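Local structure of ABC transporter ATP-binding protein (Leptospira interrogans serovar Copenhageni, 4HZI) at residues L35-I40 with V53-K58; K39-P44 with A86-I91; V64-N69 with A244-E249. The protein is the ATPase subunit of an orphan ABC transporter involved in manganese utilization and tolerance, and probably binds and hydrolyses ATP to drive transport. All coordinates share one frame; numbering follows the deposited sequence.

Interaction 1 of 3, residues L35-I40 with V53-K58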
loop_
_atom_site.group_PDB
_atom_site.type_symbol
_atom_site.label_atom_id
_atom_site.label_comp_id
_atom_site.label_asym_id
_atom_site.label_seq_id
_atom_site.Cartn_x
_atom_site.Cartn_y
_atom_site.Cartn_z
ATOM N N LEU A 35 28.312 -4.946 -0.265
ATOM C CA LEU A 35 27.826 -4.010 0.774
ATOM C C LEU A 35 27.959 -4.672 2.145
ATOM O O LEU A 35 27.537 -5.828 2.359
ATOM C CB LEU A 35 26.382 -3.651 0.536
ATOM C CG LEU A 35 25.786 -2.673 1.570
ATOM C CD1 LEU A 35 26.455 -1.316 1.432
ATOM C CD2 LEU A 35 24.291 -2.533 1.469
ATOM N N SER A 36 28.544 -3.952 3.099
ATOM C CA SER A 36 28.602 -4.481 4.443
ATOM C C SER A 36 28.343 -3.386 5.462
ATOM O O SER A 36 28.868 -2.289 5.326
ATOM C CB SER A 36 29.904 -5.160 4.765
ATOM O OG SER A 36 30.982 -4.306 4.678
ATOM N N LEU A 37 27.497 -3.722 6.420
ATOM C CA LEU A 37 27.214 -2.864 7.571
ATOM C C LEU A 37 27.608 -3.657 8.810
ATOM O O LEU A 37 27.193 -4.810 8.982
ATOM C CB LEU A 37 25.751 -2.534 7.646
ATOM C CG LEU A 37 25.251 -1.458 6.678
ATOM C CD1 LEU A 37 25.243 -1.938 5.228
ATOM C CD2 LEU A 37 23.889 -0.988 7.072
ATOM N N GLU A 38 28.426 -3.047 9.647
ATOM C CA GLU A 38 28.825 -3.657 10.927
ATOM C C GLU A 38 28.478 -2.696 12.088
ATOM O O GLU A 38 29.066 -1.619 12.176
ATOM C CB GLU A 38 30.327 -3.892 10.910
ATOM C CG GLU A 38 30.753 -4.867 9.827
ATOM C CD GLU A 38 32.240 -5.186 9.868
ATOM O OE1 GLU A 38 33.071 -4.255 9.778
ATOM O OE2 GLU A 38 32.571 -6.377 9.974
ATOM N N LYS A 39 27.482 -3.098 12.871
ATOM C CA LYS A 39 27.004 -2.407 14.051
ATOM C C LYS A 39 26.653 -0.965 13.758
ATOM O O LYS A 39 27.016 -0.056 14.515
ATOM C CB LYS A 39 28.064 -2.454 15.151
ATOM C CG LYS A 39 28.395 -3.857 15.618
ATOM C CD LYS A 39 29.451 -3.790 16.721
ATOM C CE LYS A 39 30.172 -5.117 16.883
ATOM N NZ LYS A 39 29.237 -6.236 17.213
ATOM N N ILE A 40 25.970 -0.746 12.647
ATOM C CA ILE A 40 25.535 0.606 12.258
ATOM C C ILE A 40 24.434 1.115 13.165
ATOM O O ILE A 40 23.336 0.547 13.306
ATOM C CB ILE A 40 25.146 0.695 10.748
ATOM C CG1 ILE A 40 26.397 0.641 9.887
ATOM C CG2 ILE A 40 24.334 1.961 10.446
ATOM C CD1 ILE A 40 27.262 1.906 9.826
ATOM N N VAL A 53 23.002 -2.145 13.502
ATOM C CA VAL A 53 22.508 -2.888 12.325
ATOM C C VAL A 53 23.690 -3.544 11.620
ATOM O O VAL A 53 24.675 -2.916 11.272
ATOM C CB VAL A 53 21.739 -1.929 11.376
ATOM C CG1 VAL A 53 21.413 -2.602 10.028
ATOM C CG2 VAL A 53 20.454 -1.518 12.012
ATOM N N SER A 54 23.585 -4.869 11.451
ATOM C CA SER A 54 24.625 -5.624 10.798
ATOM C C SER A 54 24.022 -6.575 9.747
ATOM O O SER A 54 23.082 -7.335 10.019
ATOM C CB SER A 54 25.392 -6.438 11.852
ATOM O OG SER A 54 26.158 -5.579 12.689
ATOM N N PHE A 55 24.563 -6.498 8.546
ATOM C CA PHE A 55 24.268 -7.449 7.503
ATOM C C PHE A 55 25.239 -7.261 6.350
ATOM O O PHE A 55 26.050 -6.337 6.333
ATOM C CB PHE A 55 22.803 -7.400 7.050
ATOM C CG PHE A 55 22.384 -6.147 6.325
ATOM C CD1 PHE A 55 22.454 -6.034 4.912
ATOM C CD2 PHE A 55 21.820 -5.101 7.054
ATOM C CE1 PHE A 55 21.997 -4.882 4.276
ATOM C CE2 PHE A 55 21.363 -3.946 6.404
ATOM C CZ PHE A 55 21.442 -3.847 5.028
ATOM N N GLU A 56 25.177 -8.132 5.353
ATOM C CA GLU A 56 26.040 -7.909 4.195
ATOM C C GLU A 56 25.427 -8.507 2.936
ATOM O O GLU A 56 24.587 -9.384 3.047
ATOM C CB GLU A 56 27.446 -8.429 4.427
ATOM C CG GLU A 56 27.633 -9.913 4.473
ATOM C CD GLU A 56 28.770 -10.390 3.546
ATOM O OE1 GLU A 56 29.615 -9.573 3.049
ATOM O OE2 GLU A 56 28.811 -11.616 3.298
ATOM N N ILE A 57 25.791 -7.956 1.780
ATOM C CA ILE A 57 25.257 -8.440 0.503
ATOM C C ILE A 57 26.495 -8.666 -0.363
ATOM O O ILE A 57 27.348 -7.784 -0.517
ATOM C CB ILE A 57 24.310 -7.409 -0.192
ATOM C CG1 ILE A 57 23.159 -6.988 0.733
ATOM C CG2 ILE A 57 23.808 -7.966 -1.533
ATOM C CD1 ILE A 57 22.281 -5.871 0.196
ATOM N N LYS A 58 26.611 -9.872 -0.928
ATOM C CA LYS A 58 27.734 -10.174 -1.812
ATOM C C LYS A 58 27.334 -9.890 -3.248
ATOM O O LYS A 58 26.139 -9.773 -3.570
ATOM C CB LYS A 58 28.105 -11.642 -1.665
ATOM C CG LYS A 58 28.389 -12.037 -0.225
ATOM C CD LYS A 58 29.450 -13.104 -0.173
ATOM C CE LYS A 58 29.785 -13.494 1.253
ATOM N NZ LYS A 58 28.591 -14.038 1.940
#

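Interaction 2 of 3, residues K39-P44 with A86-I91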
loop_
_atom_site.group_PDB
_atom_site.type_symbol
_atom_site.label_atom_id
_atom_site.label_comp_id
_atom_site.label_asym_id
_atom_site.label_seq_id
_atom_site.Cartn_x
_atom_site.Cartn_y
_atom_site.Cartn_z
ATOM N N LYS A 39 27.482 -3.098 12.871
ATOM C CA LYS A 39 27.004 -2.407 14.051
ATOM C C LYS A 39 26.653 -0.965 13.758
ATOM O O LYS A 39 27.016 -0.056 14.515
ATOM C CB LYS A 39 28.064 -2.454 15.151
ATOM C CG LYS A 39 28.395 -3.857 15.618
ATOM C CD LYS A 39 29.451 -3.790 16.721
ATOM C CE LYS A 39 30.172 -5.117 16.883
ATOM N NZ LYS A 39 29.237 -6.236 17.213
ATOM N N ILE A 40 25.970 -0.746 12.647
ATOM C CA ILE A 40 25.535 0.606 12.258
ATOM C C ILE A 40 24.434 1.115 13.165
ATOM O O ILE A 40 23.336 0.547 13.306
ATOM C CB ILE A 40 25.146 0.695 10.748
ATOM C CG1 ILE A 40 26.397 0.641 9.887
ATOM C CG2 ILE A 40 24.334 1.961 10.446
ATOM C CD1 ILE A 40 27.262 1.906 9.826
ATOM N N SER A 41 24.738 2.244 13.812
ATOM C CA SER A 41 23.794 2.895 14.645
ATOM C C SER A 41 23.558 4.333 14.197
ATOM O O SER A 41 24.423 4.970 13.620
ATOM C CB SER A 41 24.306 2.851 16.099
ATOM O OG SER A 41 24.010 1.590 16.669
ATOM N N TYR A 42 22.353 4.817 14.429
ATOM C CA TYR A 42 21.978 6.180 14.074
ATOM C C TYR A 42 21.108 6.762 15.208
ATOM O O TYR A 42 19.973 6.333 15.444
ATOM C CB TYR A 42 21.227 6.225 12.754
ATOM C CG TYR A 42 20.862 7.622 12.260
ATOM C CD1 TYR A 42 21.850 8.590 12.070
ATOM C CD2 TYR A 42 19.547 7.979 12.041
ATOM C CE1 TYR A 42 21.537 9.885 11.664
ATOM C CE2 TYR A 42 19.227 9.270 11.632
ATOM C CZ TYR A 42 20.242 10.207 11.426
ATOM O OH TYR A 42 19.936 11.471 10.996
ATOM N N LYS A 43 21.690 7.712 15.941
ATOM C CA LYS A 43 21.020 8.375 17.066
ATOM C C LYS A 43 21.257 9.906 16.993
ATOM O O LYS A 43 22.091 10.459 17.709
ATOM C CB LYS A 43 21.607 7.815 18.343
ATOM C CG LYS A 43 20.848 8.221 19.595
ATOM C CD LYS A 43 21.562 7.770 20.852
ATOM C CE LYS A 43 20.905 8.363 22.086
ATOM N NZ LYS A 43 21.896 8.500 23.183
ATOM N N PRO A 44 20.555 10.588 16.096
ATOM C CA PRO A 44 20.968 11.965 15.833
ATOM C C PRO A 44 20.602 12.947 16.975
ATOM O O PRO A 44 21.304 13.942 17.143
ATOM C CB PRO A 44 20.221 12.318 14.562
ATOM C CG PRO A 44 19.028 11.390 14.552
ATOM C CD PRO A 44 19.522 10.128 15.158
ATOM N N ALA A 86 26.148 7.589 9.796
ATOM C CA ALA A 86 25.961 6.764 10.952
ATOM C C ALA A 86 26.562 7.451 12.196
ATOM O O ALA A 86 27.598 8.114 12.092
ATOM C CB ALA A 86 26.637 5.436 10.753
ATOM N N THR A 87 25.939 7.253 13.346
ATOM C CA THR A 87 26.500 7.757 14.589
ATOM C C THR A 87 27.620 6.838 15.078
ATOM O O THR A 87 28.589 7.294 15.687
ATOM C CB THR A 87 25.382 8.062 15.628
ATOM O OG1 THR A 87 24.646 6.880 15.928
ATOM C CG2 THR A 87 24.422 9.036 15.061
ATOM N N SER A 88 27.540 5.543 14.778
ATOM C CA SER A 88 28.659 4.652 15.020
ATOM C C SER A 88 28.543 3.473 14.065
ATOM O O SER A 88 27.523 3.336 13.390
ATOM C CB SER A 88 28.646 4.153 16.459
ATOM O OG SER A 88 27.414 3.561 16.785
ATOM N N GLY A 89 29.566 2.630 14.071
ATOM C CA GLY A 89 29.632 1.440 13.234
ATOM C C GLY A 89 30.278 1.745 11.902
ATOM O O GLY A 89 30.660 2.881 11.628
ATOM N N THR A 90 30.390 0.724 11.053
ATOM C CA THR A 90 31.140 0.833 9.837
ATOM C C THR A 90 30.309 0.316 8.665
ATOM O O THR A 90 29.662 -0.721 8.801
ATOM C CB THR A 90 32.426 -0.007 9.924
ATOM O OG1 THR A 90 33.213 0.444 11.038
ATOM C CG2 THR A 90 33.247 0.137 8.665
ATOM N N ILE A 91 30.337 1.051 7.557
ATOM C CA ILE A 91 29.623 0.652 6.326
ATOM C C ILE A 91 30.624 0.760 5.195
ATOM O O ILE A 91 31.439 1.712 5.143
ATOM C CB ILE A 91 28.327 1.459 6.136
ATOM C CG1 ILE A 91 27.708 1.139 4.757
ATOM C CG2 ILE A 91 28.572 2.954 6.310
ATOM C CD1 ILE A 91 26.297 1.632 4.612
HETATM O O HOH W 1 27.945 0.901 16.800
#

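Interaction 3 of 3, residues V64-N69 with A244-E249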
loop_
_atom_site.group_PDB
_atom_site.type_symbol
_atom_site.label_atom_id
_atom_site.label_comp_id
_atom_site.label_asym_id
_atom_site.label_seq_id
_atom_site.Cartn_x
_atom_site.Cartn_y
_atom_site.Cartn_z
ATOM N N VAL A 64 16.418 -9.057 0.609
ATOM C CA VAL A 64 15.232 -8.295 0.971
ATOM C C VAL A 64 15.402 -7.726 2.383
ATOM O O VAL A 64 15.849 -8.426 3.302
ATOM C CB VAL A 64 13.958 -9.149 1.068
ATOM C CG1 VAL A 64 12.696 -8.262 1.229
ATOM C CG2 VAL A 64 13.794 -10.079 -0.056
ATOM N N LEU A 65 14.970 -6.486 2.568
ATOM C CA LEU A 65 14.815 -5.898 3.920
ATOM C C LEU A 65 13.336 -5.826 4.207
ATOM O O LEU A 65 12.594 -5.054 3.572
ATOM C CB LEU A 65 15.456 -4.519 3.962
ATOM C CG LEU A 65 15.391 -3.665 5.222
ATOM C CD1 LEU A 65 16.266 -4.262 6.278
ATOM C CD2 LEU A 65 15.852 -2.223 4.923
ATOM N N LEU A 66 12.864 -6.702 5.088
ATOM C CA LEU A 66 11.447 -6.781 5.444
ATOM C C LEU A 66 11.276 -6.164 6.827
ATOM O O LEU A 66 11.942 -6.562 7.797
ATOM C CB LEU A 66 10.936 -8.208 5.468
ATOM C CG LEU A 66 9.471 -8.438 5.842
ATOM C CD1 LEU A 66 8.484 -7.911 4.792
ATOM C CD2 LEU A 66 9.136 -9.902 6.105
ATOM N N GLY A 67 10.442 -5.134 6.910
ATOM C CA GLY A 67 10.278 -4.489 8.207
ATOM C C GLY A 67 8.876 -4.006 8.416
ATOM O O GLY A 67 8.181 -3.768 7.477
ATOM N N ARG A 68 8.461 -3.888 9.663
ATOM C CA ARG A 68 7.205 -3.241 10.025
ATOM C C ARG A 68 7.184 -1.776 9.637
ATOM O O ARG A 68 8.234 -1.156 9.459
ATOM C CB ARG A 68 6.998 -3.345 11.538
ATOM C CG ARG A 68 7.164 -4.757 12.115
ATOM C CD ARG A 68 5.862 -5.478 12.182
ATOM N NE ARG A 68 4.983 -4.746 13.058
ATOM C CZ ARG A 68 4.840 -4.947 14.369
ATOM N NH1 ARG A 68 5.537 -5.896 15.031
ATOM N NH2 ARG A 68 3.973 -4.172 15.030
ATOM N N ASN A 69 6.007 -1.163 9.507
ATOM C CA ASN A 69 6.083 0.305 9.317
ATOM C C ASN A 69 6.588 0.934 10.606
ATOM O O ASN A 69 6.435 0.411 11.719
ATOM C CB ASN A 69 4.818 0.987 8.817
ATOM C CG ASN A 69 4.504 0.644 7.372
ATOM O OD1 ASN A 69 5.384 0.658 6.420
ATOM N ND2 ASN A 69 3.242 0.291 7.186
ATOM N N ALA A 244 17.619 -12.382 3.471
ATOM C CA ALA A 244 16.745 -11.340 4.025
ATOM C C ALA A 244 17.348 -10.797 5.314
ATOM O O ALA A 244 18.171 -11.440 6.008
ATOM C CB ALA A 244 15.375 -11.860 4.272
ATOM N N VAL A 245 16.915 -9.593 5.609
ATOM C CA VAL A 245 17.167 -8.943 6.868
ATOM C C VAL A 245 15.788 -8.548 7.401
ATOM O O VAL A 245 15.013 -7.885 6.683
ATOM C CB VAL A 245 17.981 -7.643 6.634
ATOM C CG1 VAL A 245 18.178 -6.854 7.936
ATOM C CG2 VAL A 245 19.323 -7.921 6.014
ATOM N N LEU A 246 15.473 -8.905 8.645
ATOM C CA LEU A 246 14.189 -8.597 9.256
ATOM C C LEU A 246 14.472 -7.452 10.255
ATOM O O LEU A 246 15.413 -7.557 11.049
ATOM C CB LEU A 246 13.630 -9.786 10.034
ATOM C CG LEU A 246 13.430 -11.097 9.290
ATOM C CD1 LEU A 246 12.815 -12.122 10.235
ATOM C CD2 LEU A 246 12.555 -10.974 8.038
ATOM N N LEU A 247 13.746 -6.345 10.088
ATOM C CA LEU A 247 13.998 -5.119 10.820
ATOM C C LEU A 247 12.768 -4.724 11.619
ATOM O O LEU A 247 11.667 -4.681 11.103
ATOM C CB LEU A 247 14.326 -3.967 9.853
ATOM C CG LEU A 247 15.073 -2.786 10.471
ATOM C CD1 LEU A 247 16.543 -2.987 10.783
ATOM C CD2 LEU A 247 14.891 -1.530 9.606
ATOM N N LYS A 248 12.988 -4.416 12.901
ATOM C CA LYS A 248 11.926 -4.092 13.830
ATOM C C LYS A 248 12.473 -3.086 14.855
ATOM O O LYS A 248 13.460 -3.353 15.527
ATOM C CB LYS A 248 11.510 -5.358 14.555
ATOM C CG LYS A 248 10.317 -5.216 15.468
ATOM C CD LYS A 248 10.263 -6.493 16.332
ATOM C CE LYS A 248 8.968 -6.595 17.099
ATOM N NZ LYS A 248 9.005 -7.827 17.933
ATOM N N GLU A 249 11.881 -1.902 14.842
ATOM C CA GLU A 249 12.306 -0.822 15.804
ATOM C C GLU A 249 13.798 -0.523 15.722
ATOM O O GLU A 249 14.499 -0.406 16.709
ATOM C CB GLU A 249 11.853 -1.214 17.201
ATOM C CG GLU A 249 10.346 -1.185 17.377
ATOM C CD GLU A 249 9.831 0.148 17.921
ATOM O OE1 GLU A 249 9.839 1.168 17.181
ATOM O OE2 GLU A 249 9.420 0.171 19.104
#

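Interaction 1 of 3, residues L35-I40 with V53-K58
The ring of F55 has L37 CD1 over one face, 4.2 Å above the plane and displaced toward the rim. CD2 of the same leucine approaches the ring obliquely, 3.9 Å from F55 CE2, and CD2 of L35 comes in obliquely near CE1. F55 takes the chi1 of 68° that sets CG between its own N and carbonyl carbon, which lays the ring alongside L37. On this buried face L35 and I57 also run side by side, L35 CD2 lying 4.1 Å from I57 CD1, and L76 of helix 73-80 packs on both L37 and F55. Antiparallel pairing is regular from L35/I57 to L37/F55, where the bond from L37 N to F55 O is nearly straight (177°). Then the register slips by one: K39 and I40 both face V53, a G1 beta bulge, with K39 at phi 54°. I40 N donates to V53 O at 2.9 Å, whereas K39 N, badly angled for that oxygen, donates to S54 OG at 2.8 Å. The serine hydroxyl thus gives the extra bulge amide a partner. E56, across from S36, bonds to S33 OG and K58, so the S36/E56 face carries polar groups while the apolar face packs against helix 73-80 and strand 251-255.

Interaction 2 of 3, residues K39-P44 with A86-I91
T87 meets three consecutive residues, S41 to K43, through its side chain. Its CB lies 3.7 Å from K43 N. From there OG1, placed between the threonine's own N and carbonyl carbon by a chi1 of 60°, stands 3.1 Å from K43 N and accepts a weak, bent hydrogen bond (132°); it is also close to S41 O, where the bonding is not settled. The methyl CG2 also lies against K43 N, at 3.2 Å, and meets Y42 CD1 at 4.0 Å, the tyrosine and threonine side chains crossing at about a right angle. One face of the tyrosine ring carries P44 CD over its centre. S41 O accepts a bond from T87 N (2.8 Å) and a weak one from S88 N, while S41 N donates to S88 O. S41 OG itself bonds to S52 N. A water links K39 O with S88 OG. Inward, I40 CD1 touches A86 CB at 3.7 Å and packs against I91 CB, with L79 of helix 73-80 adjoining all three residues. G89 has positive phi (90°), and its CA lies against K39 O at 3.3 Å, a CA-H...O contact. With T87 and S88 both facing S41, the pairing fits a classic beta bulge, here where the two inner strands of the antiparallel beta subdomain of ABC ATPases meet near the surface.

Interaction 3 of 3, residues V64-N69 with A244-E249
L65 extends its CG opposite its backbone N (chi1 177°), and a chi2 of 71° then swings CD1 toward the neighbouring strand, 3.6 Å from V245 CG1. The same methyl reaches L247 CB at 4.1 Å, bridging two residues on one face of the sheet. On the other face L66 and L246 run alongside each other in the same direction, with their CD2 atoms 4.1 Å apart; differing first torsions, CG anti to the backbone N in L66 but beside it in L246, bring these branches together. The backbones run parallel, with strand axes 4.7 Å apart at closest approach and an angle of 21° between them. V245 N donates to V64 O, L66 N to V245 O and L247 N to L66 O, all at 2.8 to 2.9 Å. This pair lies inside the mixed sheet of the nucleotide-binding domain, where strand 62-67 sits between 227-231 and 243-248. Its final residue, G67, opens a sequence pattern matching the Walker A P-loop, consistent with a phosphate-binding turn before helix 73-80. G67 CA lies 3.2 Å from L247 O, so the strands stay close right up to that turn. Beyond it, R68 and K248 extend together, and D272 takes a salt bridge from each, which probably offsets their like charges; K248 NZ also bonds to D269 O and R68 NH1 to L270 O. D205 of the second subunit accepts a hydrogen bond from N69 N.

Overall arrangement
Interactions 1 and 2 share K39 and I40 and use opposite edges of strand 36-42, which lies between 53-58 and 90-93 in the antiparallel sheet. A probable hydrogen bond from E38 N to T90 O (2.8 Å) and packing of L37 on I91 join them directly. Interaction 3 belongs to the mixed sheet; F55 CG meets V245 CG2 at 3.6 Å, so interaction 1 packs against the mixed sheet, whereas interaction 2 lies about 8 Å from interaction 3 at the nearest atoms. Burial follows this order: 3 is interior, with regular parallel bonding and aliphatic contacts; 1 is partly buried and two-faced; 2 is superficial, relying on hydroxyls, water and bulged backbone.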